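Local coordinates for ARO (armadillo repeats only protein) (Plasmodium falciparum Santa Lucia, PDB 5EWP) that probably serves as a protein-binding armadillo-repeat scaffold in the translocation and attachment of rhoptries to the apical pole of the parasite, at residues E165-L169 against G170-Q174; T173-V176 against N177-E180. One frame throughout, in Å; residues are numbered along the deposited sequence.

Contact 1: residues E165-L169 against G170-Q174; sequences EFLKL and GGITQ
Phe166 meets the next helix with both its backbone and its ring. Its carbonyl O accepts the N-H of Gly171, five residues on, at 2.8 Å, with the donor tilted 24° from the carbonyl plane. With CG anti to the backbone N (chi1 -179°), the ring is carried forward over Gly171, whose CA sits 3.6 Å from the ring centroid, close to the normal: a CH-pi contact over one face. At one flank of the ring, Phe166 CE2 lies 3.8 Å from Ile172 CD1. Leu167 supplies the second backbone bond, its O taking the Gly170 N-H at 3.1 Å from above the carbonyl plane. These two bonds, with the positive phi of Gly170, make a Schellman motif that closes helix 160-168, and the same glycine is the N-cap of helix 171-177, so that one residue ends a helix and begins the next, a sharp bend within the armadillo-repeat solenoid. A water also bridges the bend, donating to Leu167 O at 2.9 Å and accepting from Ile172 N at 2.8 Å. Farther out, Leu167 CD1 lies 3.8 Å from Ile172 CG1, and Phe204 of helix 192-205 touches Phe166, Leu167 and Ile172. Leu169, the last residue before the glycines, packs its side chain on Leu130 and Ile134 of helix 130-136.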
ATOM      1  N   GLU A 165      -1.032 -16.972   3.147  1.00 23.91           N
ATOM      2  CA  GLU A 165      -2.181 -16.425   2.444  1.00 23.57           C
ATOM      3  C   GLU A 165      -1.715 -15.530   1.287  1.00 26.40           C
ATOM      4  O   GLU A 165      -2.246 -15.612   0.169  1.00 20.96           O
ATOM      5  CB  GLU A 165      -3.080 -15.664   3.423  1.00 25.34           C
ATOM      6  CG  GLU A 165      -4.253 -14.903   2.801  1.00 22.72           C
ATOM      7  CD  GLU A 165      -5.410 -15.794   2.344  1.00 34.35           C
ATOM      8  OE1 GLU A 165      -5.271 -17.031   2.351  1.00 31.95           O
ATOM      9  OE2 GLU A 165      -6.471 -15.241   1.981  1.00 31.98           O
ATOM     10  N   PHE A 166      -0.715 -14.693   1.553  1.00 23.04           N
ATOM     11  CA  PHE A 166      -0.121 -13.844   0.524  1.00 20.94           C
ATOM     12  C   PHE A 166       0.350 -14.684  -0.674  1.00 24.82           C
ATOM     13  O   PHE A 166       0.052 -14.375  -1.841  1.00 23.60           O
ATOM     14  CB  PHE A 166       1.037 -13.040   1.131  1.00 20.66           C
ATOM     15  CG  PHE A 166       1.725 -12.102   0.160  1.00 14.43           C
ATOM     16  CD1 PHE A 166       1.123 -10.903  -0.226  1.00 17.37           C
ATOM     17  CD2 PHE A 166       2.983 -12.399  -0.333  1.00 17.21           C
ATOM     18  CE1 PHE A 166       1.768 -10.035  -1.108  1.00 16.49           C
ATOM     19  CE2 PHE A 166       3.641 -11.539  -1.201  1.00 19.26           C
ATOM     20  CZ  PHE A 166       3.027 -10.351  -1.594  1.00 19.73           C
ATOM     21  N   LEU A 167       1.042 -15.780  -0.382  1.00 21.32           N
ATOM     22  CA  LEU A 167       1.525 -16.689  -1.425  1.00 16.79           C
ATOM     23  C   LEU A 167       0.377 -17.329  -2.202  1.00 19.23           C
ATOM     24  O   LEU A 167       0.399 -17.392  -3.434  1.00 24.77           O
ATOM     25  CB  LEU A 167       2.417 -17.757  -0.787  1.00 18.30           C
ATOM     26  CG  LEU A 167       2.982 -18.869  -1.671  1.00 21.61           C
ATOM     27  CD1 LEU A 167       3.837 -18.286  -2.770  1.00 28.64           C
ATOM     28  CD2 LEU A 167       3.780 -19.835  -0.807  1.00 27.61           C
ATOM     29  N   LYS A 168      -0.632 -17.788  -1.472  1.00 23.06           N
ATOM     30  CA  LYS A 168      -1.797 -18.431  -2.060  1.00 26.94           C
ATOM     31  C   LYS A 168      -2.543 -17.506  -3.018  1.00 31.39           C
ATOM     32  O   LYS A 168      -3.072 -17.946  -4.032  1.00 27.00           O
ATOM     33  CB  LYS A 168      -2.725 -18.915  -0.946  1.00 29.80           C
ATOM     34  CG  LYS A 168      -4.005 -19.586  -1.388  1.00 33.71           C
ATOM     35  CD  LYS A 168      -4.978 -19.627  -0.229  1.00 41.72           C
ATOM     36  CE  LYS A 168      -5.948 -20.781  -0.345  1.00 55.63           C
ATOM     37  NZ  LYS A 168      -6.720 -20.688  -1.605  1.00 60.71           N
ATOM     38  N   LEU A 169      -2.566 -16.219  -2.687  1.00 25.32           N
ATOM     39  CA  LEU A 169      -3.307 -15.230  -3.454  1.00 26.97           C
ATOM     40  C   LEU A 169      -2.536 -14.680  -4.649  1.00 27.27           C
ATOM     41  O   LEU A 169      -3.037 -13.815  -5.378  1.00 26.71           O
ATOM     42  CB  LEU A 169      -3.722 -14.074  -2.545  1.00 25.94           C
ATOM     43  CG  LEU A 169      -4.734 -14.420  -1.460  1.00 25.23           C
ATOM     44  CD1 LEU A 169      -4.864 -13.264  -0.469  1.00 25.02           C
ATOM     45  CD2 LEU A 169      -6.080 -14.745  -2.095  1.00 28.63           C
ATOM     46  N   GLY A 170      -1.322 -15.170  -4.852  1.00 21.49           N
ATOM     47  CA  GLY A 170      -0.522 -14.761  -5.987  1.00 27.47           C
ATOM     48  C   GLY A 170       0.372 -13.581  -5.675  1.00 25.00           C
ATOM     49  O   GLY A 170       0.914 -12.948  -6.573  1.00 24.29           O
ATOM     50  N   GLY A 171       0.523 -13.274  -4.392  1.00 21.94           N
ATOM     51  CA  GLY A 171       1.325 -12.136  -3.993  1.00 17.71           C
ATOM     52  C   GLY A 171       2.788 -12.190  -4.393  1.00 25.08           C
ATOM     53  O   GLY A 171       3.387 -11.159  -4.681  1.00 19.21           O
ATOM     54  N   ILE A 172       3.384 -13.379  -4.395  1.00 19.80           N
ATOM     55  CA  ILE A 172       4.792 -13.483  -4.764  1.00 20.66           C
ATOM     56  C   ILE A 172       4.983 -13.222  -6.264  1.00 21.09           C
ATOM     57  O   ILE A 172       5.952 -12.577  -6.674  1.00 22.80           O
ATOM     58  CB  ILE A 172       5.370 -14.849  -4.358  1.00 26.38           C
ATOM     59  CG1 ILE A 172       5.497 -14.913  -2.831  1.00 24.66           C
ATOM     60  CG2 ILE A 172       6.736 -15.074  -4.991  1.00 28.12           C
ATOM     61  CD1 ILE A 172       6.408 -13.837  -2.265  1.00 21.56           C
ATOM     62  N   THR A 173       4.054 -13.710  -7.076  1.00 22.27           N
ATOM     63  CA  THR A 173       4.067 -13.389  -8.499  1.00 29.02           C
ATOM     64  C   THR A 173       4.127 -11.877  -8.727  1.00 27.52           C
ATOM     65  O   THR A 173       4.972 -11.392  -9.477  1.00 25.97           O
ATOM     66  CB  THR A 173       2.835 -13.958  -9.213  1.00 33.03           C
ATOM     67  OG1 THR A 173       2.732 -15.362  -8.937  1.00 35.32           O
ATOM     68  CG2 THR A 173       2.943 -13.732 -10.723  1.00 28.54           C
ATOM     69  N   GLN A 174       3.258 -11.130  -8.050  1.00 21.84           N
ATOM     70  CA  GLN A 174       3.225  -9.688  -8.245  1.00 24.32           C
ATOM     71  C   GLN A 174       4.491  -9.016  -7.719  1.00 19.58           C
ATOM     72  O   GLN A 174       5.023  -8.111  -8.359  1.00 24.85           O
ATOM     73  CB  GLN A 174       1.989  -9.085  -7.589  1.00 25.12           C
ATOM     74  CG  GLN A 174       0.705  -9.554  -8.200  1.00 33.53           C
ATOM     75  CD  GLN A 174       0.741  -9.504  -9.714  1.00 41.95           C
ATOM     76  OE1 GLN A 174       1.110  -8.491 -10.306  1.00 43.92           O
ATOM     77  NE2 GLN A 174       0.380 -10.612 -10.346  1.00 33.92           N
TER
HETATM   78  O   HOH W   1       2.315 -15.907  -5.106  1.00 23.42           O

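Contact 2: residues T173-V176 against N177-E180; sequences TQLV and NLLE
Val176 O takes the Leu179 N-H at 2.9 Å and also receives a weak hydrogen bond from Asn227 ND2 in helix 224-231. One turn earlier, Asn177 N binds Thr173 O at 3.0 Å in the regular i to i+4 manner. From there the pattern tightens: Leu178 N is shared between Leu175 O, at 3.0 Å, and Gln174 O, a weak bond at 3.1 Å. Helix 171-177 thus passes into a type I beta turn from Asn177 to Glu180, closed by Glu180 N on Asn177 O. The Asn177 side chain, its CG beside the backbone N (chi1 -72°), folds back over the preceding turn, where CG lies 3.2 Å from Thr173 O. Its amide plane stands at 88° to that of Gln174, and the two groups cross without bonding. On the buried side, Leu175 CD2 meets Leu178 CD1 at 4.2 Å, and Val176 CG1 comes to 4.3 Å from Leu179 CD1; Ala197, Ile198 and Leu201 of helix 192-205 add to this packing. The last carbonyls of the helix therefore have their backbone partners within the closing turn itself, while Leu175, Leu178 and Leu179 stay in the apolar interior between helices.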
ATOM      1  N   THR A 173       4.054 -13.710  -7.076  1.00 22.27           N
ATOM      2  CA  THR A 173       4.067 -13.389  -8.499  1.00 29.02           C
ATOM      3  C   THR A 173       4.127 -11.877  -8.727  1.00 27.52           C
ATOM      4  O   THR A 173       4.972 -11.392  -9.477  1.00 25.97           O
ATOM      5  CB  THR A 173       2.835 -13.958  -9.213  1.00 33.03           C
ATOM      6  OG1 THR A 173       2.732 -15.362  -8.937  1.00 35.32           O
ATOM      7  CG2 THR A 173       2.943 -13.732 -10.723  1.00 28.54           C
ATOM      8  N   GLN A 174       3.258 -11.130  -8.050  1.00 21.84           N
ATOM      9  CA  GLN A 174       3.225  -9.688  -8.245  1.00 24.32           C
ATOM     10  C   GLN A 174       4.491  -9.016  -7.719  1.00 19.58           C
ATOM     11  O   GLN A 174       5.023  -8.111  -8.359  1.00 24.85           O
ATOM     12  CB  GLN A 174       1.989  -9.085  -7.589  1.00 25.12           C
ATOM     13  CG  GLN A 174       0.705  -9.554  -8.200  1.00 33.53           C
ATOM     14  CD  GLN A 174       0.741  -9.504  -9.714  1.00 41.95           C
ATOM     15  OE1 GLN A 174       1.110  -8.491 -10.306  1.00 43.92           O
ATOM     16  NE2 GLN A 174       0.380 -10.612 -10.346  1.00 33.92           N
ATOM     17  N   LEU A 175       4.985  -9.451  -6.556  1.00 21.98           N
ATOM     18  CA  LEU A 175       6.215  -8.873  -6.028  1.00 18.38           C
ATOM     19  C   LEU A 175       7.391  -9.074  -6.943  1.00 19.33           C
ATOM     20  O   LEU A 175       8.199  -8.167  -7.152  1.00 27.88           O
ATOM     21  CB  LEU A 175       6.585  -9.471  -4.667  1.00 30.28           C
ATOM     22  CG  LEU A 175       6.075  -8.854  -3.391  1.00 28.91           C
ATOM     23  CD1 LEU A 175       6.765  -9.560  -2.203  1.00 18.93           C
ATOM     24  CD2 LEU A 175       6.381  -7.355  -3.418  1.00 27.97           C
ATOM     25  N   VAL A 176       7.509 -10.293  -7.456  1.00 24.21           N
ATOM     26  CA  VAL A 176       8.619 -10.633  -8.323  1.00 27.92           C
ATOM     27  C   VAL A 176       8.528  -9.790  -9.590  1.00 24.47           C
ATOM     28  O   VAL A 176       9.540  -9.322 -10.105  1.00 24.31           O
ATOM     29  CB  VAL A 176       8.647 -12.146  -8.638  1.00 31.87           C
ATOM     30  CG1 VAL A 176       9.616 -12.448  -9.771  1.00 33.80           C
ATOM     31  CG2 VAL A 176       9.040 -12.926  -7.390  1.00 32.12           C
ATOM     32  N   ASN A 177       7.312  -9.561 -10.076  1.00 26.61           N
ATOM     33  CA  ASN A 177       7.127  -8.690 -11.231  1.00 31.05           C
ATOM     34  C   ASN A 177       7.569  -7.252 -10.990  1.00 32.59           C
ATOM     35  O   ASN A 177       7.962  -6.551 -11.926  1.00 24.58           O
ATOM     36  CB  ASN A 177       5.666  -8.688 -11.676  1.00 26.84           C
ATOM     37  CG  ASN A 177       5.264  -9.982 -12.340  1.00 37.51           C
ATOM     38  OD1 ASN A 177       6.095 -10.868 -12.550  1.00 46.74           O
ATOM     39  ND2 ASN A 177       3.985 -10.103 -12.677  1.00 28.73           N
ATOM     40  N   LEU A 178       7.534  -6.808  -9.740  1.00 25.40           N
ATOM     41  CA  LEU A 178       8.003  -5.462  -9.436  1.00 22.76           C
ATOM     42  C   LEU A 178       9.512  -5.343  -9.612  1.00 24.68           C
ATOM     43  O   LEU A 178      10.042  -4.239  -9.652  1.00 24.19           O
ATOM     44  CB  LEU A 178       7.603  -5.043  -8.012  1.00 27.05           C
ATOM     45  CG  LEU A 178       6.094  -4.860  -7.790  1.00 24.68           C
ATOM     46  CD1 LEU A 178       5.757  -4.427  -6.364  1.00 27.96           C
ATOM     47  CD2 LEU A 178       5.530  -3.889  -8.779  1.00 23.23           C
ATOM     48  N   LEU A 179      10.206  -6.475  -9.729  1.00 18.88           N
ATOM     49  CA  LEU A 179      11.648  -6.445  -9.970  1.00 23.40           C
ATOM     50  C   LEU A 179      11.999  -6.061 -11.415  1.00 27.29           C
ATOM     51  O   LEU A 179      13.125  -5.639 -11.699  1.00 26.92           O
ATOM     52  CB  LEU A 179      12.272  -7.806  -9.659  1.00 24.35           C
ATOM     53  CG  LEU A 179      12.147  -8.332  -8.230  1.00 24.23           C
ATOM     54  CD1 LEU A 179      12.596  -9.799  -8.177  1.00 26.40           C
ATOM     55  CD2 LEU A 179      12.967  -7.481  -7.275  1.00 26.68           C
ATOM     56  N   GLU A 180      11.045  -6.208 -12.323  1.00 28.78           N
ATOM     57  CA  GLU A 180      11.307  -5.949 -13.740  1.00 31.20           C
ATOM     58  C   GLU A 180      11.666  -4.491 -14.031  1.00 35.50           C
ATOM     59  O   GLU A 180      11.144  -3.573 -13.405  1.00 30.70           O
ATOM     60  CB  GLU A 180      10.106  -6.367 -14.592  1.00 25.16           C
ATOM     61  CG  GLU A 180       9.924  -7.875 -14.661  1.00 29.84           C
ATOM     62  CD  GLU A 180       8.752  -8.302 -15.531  1.00 42.79           C
ATOM     63  OE1 GLU A 180       8.060  -7.424 -16.092  1.00 45.22           O
ATOM     64  OE2 GLU A 180       8.514  -9.522 -15.635  1.00 42.46           O
TER

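The two contacts lie at opposite ends of helix 171-177: contact 1 starts it at a glycine bend and contact 2 finishes it in a turn, with centres about 11 Å apart. The two share Thr173 and Gln174, so the chain runs from one into the other without a break. They also touch directly through side chains, Phe166 CE2 lying 3.8 Å from Leu175 CD1. Leu201 of helix 192-205 bridges them from outside, packing on Ile172 as well as on Leu175 and Leu179, while Met137 touches Phe166, Gln174 and Leu175. Both centres lie about 15 Å from the centre of the chain, on the same side of it.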